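Local coordinates for flavin reductase domain protein, FMN-binding (Shewanella baltica, PDB 3HMZ) that binds flavin mononucleotide and, as a flavin reductase-like protein, probably catalyses electron transfer between the flavin and NAD or NADP, at residues Glu117-His121 / Ile155-Ala159. Numbering follows the deposited sequence.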
loop_
_atom_site.group_PDB
_atom_site.type_symbol
_atom_site.label_atom_id
_atom_site.label_comp_id
_atom_site.label_asym_id
_atom_site.label_seq_id
_atom_site.Cartn_x
_atom_site.Cartn_y
_atom_site.Cartn_z
ATOM N N GLU A 117 0.740 6.357 -25.579
ATOM C CA GLU A 117 1.324 5.020 -25.770
ATOM C C GLU A 117 2.827 5.096 -25.613
ATOM O O GLU A 117 3.449 6.120 -25.931
ATOM C CB GLU A 117 0.949 4.463 -27.120
ATOM C CG GLU A 117 -0.554 4.153 -27.185
ATOM C CD GLU A 117 -0.994 3.537 -28.487
ATOM O OE1 GLU A 117 -0.290 3.682 -29.501
ATOM O OE2 GLU A 117 -2.099 2.970 -28.506
HETATM N N MSE A 118 3.419 3.997 -25.167
HETATM C CA MSE A 118 4.847 4.017 -24.842
HETATM C C MSE A 118 5.533 2.707 -25.008
HETATM O O MSE A 118 4.957 1.716 -24.638
HETATM C CB MSE A 118 4.979 4.384 -23.322
HETATM C CG MSE A 118 6.147 5.216 -23.128
HETATM SE SE MSE A 118 6.754 5.873 -21.524
HETATM C CE MSE A 118 5.445 5.422 -20.185
ATOM N N ALA A 119 6.772 2.725 -25.534
ATOM C CA ALA A 119 7.636 1.531 -25.658
ATOM C C ALA A 119 7.070 0.342 -26.480
ATOM O O ALA A 119 7.332 -0.808 -26.129
ATOM C CB ALA A 119 8.067 1.089 -24.237
ATOM N N GLY A 120 6.313 0.610 -27.551
ATOM C CA GLY A 120 5.657 -0.438 -28.372
ATOM C C GLY A 120 4.571 -1.333 -27.727
ATOM O O GLY A 120 4.115 -2.298 -28.346
ATOM N N HIS A 121 4.136 -1.021 -26.508
ATOM C CA HIS A 121 3.092 -1.769 -25.802
ATOM C C HIS A 121 1.733 -1.433 -26.400
ATOM O O HIS A 121 1.508 -0.295 -26.835
ATOM C CB HIS A 121 3.095 -1.345 -24.311
ATOM C CG HIS A 121 4.329 -1.768 -23.581
ATOM N ND1 HIS A 121 4.508 -3.063 -23.158
ATOM C CD2 HIS A 121 5.473 -1.114 -23.277
ATOM C CE1 HIS A 121 5.691 -3.174 -22.574
ATOM N NE2 HIS A 121 6.308 -2.011 -22.654
ATOM N N ILE A 155 6.886 -5.528 -16.376
ATOM C CA ILE A 155 7.772 -5.707 -17.526
ATOM C C ILE A 155 8.431 -4.448 -18.046
ATOM O O ILE A 155 9.269 -4.510 -18.946
ATOM C CB ILE A 155 7.027 -6.473 -18.687
ATOM C CG1 ILE A 155 5.852 -5.662 -19.246
ATOM C CG2 ILE A 155 6.546 -7.863 -18.153
ATOM C CD1 ILE A 155 5.141 -6.316 -20.475
ATOM N N GLY A 156 8.022 -3.293 -17.518
ATOM C CA GLY A 156 8.604 -2.038 -17.888
ATOM C C GLY A 156 8.181 -0.994 -16.876
ATOM O O GLY A 156 7.089 -1.120 -16.295
ATOM N N ALA A 157 9.051 -0.005 -16.637
ATOM C CA ALA A 157 8.766 1.053 -15.675
ATOM C C ALA A 157 9.403 2.340 -16.131
ATOM O O ALA A 157 10.515 2.327 -16.701
ATOM C CB ALA A 157 9.246 0.639 -14.292
ATOM N N TRP A 158 8.703 3.460 -15.899
ATOM C CA TRP A 158 9.152 4.791 -16.319
ATOM C C TRP A 158 8.655 5.805 -15.308
ATOM O O TRP A 158 7.686 5.558 -14.603
ATOM C CB TRP A 158 8.588 5.164 -17.717
ATOM C CG TRP A 158 8.820 4.128 -18.764
ATOM C CD1 TRP A 158 9.862 4.081 -19.648
ATOM C CD2 TRP A 158 8.051 2.945 -18.998
ATOM N NE1 TRP A 158 9.762 2.991 -20.461
ATOM C CE2 TRP A 158 8.653 2.269 -20.098
ATOM C CE3 TRP A 158 6.892 2.412 -18.437
ATOM C CZ2 TRP A 158 8.130 1.071 -20.613
ATOM C CZ3 TRP A 158 6.360 1.231 -18.972
ATOM C CH2 TRP A 158 6.995 0.569 -20.046
ATOM N N ALA A 159 9.303 6.951 -15.245
ATOM C CA ALA A 159 8.872 8.015 -14.373
ATOM C C ALA A 159 9.321 9.379 -14.829
ATOM O O ALA A 159 10.321 9.521 -15.547
ATOM C CB ALA A 159 9.363 7.735 -12.904
HETATM O O HOH W 1 8.912 -2.529 -21.497
#
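Trp158 is the residue to find first. Its chi1 near -51° (m) and chi2 near -94° lay the indole back along strand 149-160, so that the six-membered ring ends above Gly156. A CB there would run into CH2 of Trp158, and the glycine lets the ring come in close to the strand. Residues 117-121 then close over the indole from three positions. Met118, a selenomethionine in this crystal, holds chi1 at an unusual -144°, between wells, with chi2 t; its SE sits over one face of the five-membered ring, 4.0 Å from the centroid, a Met-aromatic contact, while Met118 CE lies 3.8 Å from Trp158 CE3. Next, Ala119 CB touches Trp158 CZ2 at 3.6 Å. His121, in the m rotamer, reaches the far end of the indole, with NE2 3.7 Å from Trp158 CH2, the two planes steeply inclined at 77°. Chi1 p and chi2 t carry Ile155 CD1 to the edge of the same imidazole, near its plane, 3.8 Å from His121 CE1. No direct hydrogen bond joins the segments, but one water bridges His121 NE2 (2.9 Å) and Ile155 O (3.2 Å). Beyond them, the ring of Phe125 meets Trp158, and Ile14 touches both Met118 and Trp158. Positive phi at Ala119 and Gly120 makes Met118-His121 a type I' turn, while Ile155 and Gly156, both opposite Ala134, form a classic beta bulge. The arrangement is a tight turn laid over a bulged strand of the antiparallel sheet, in the split-barrel fold of flavin reductase-like FMN-binding domains, at the surface and away from the FMN site.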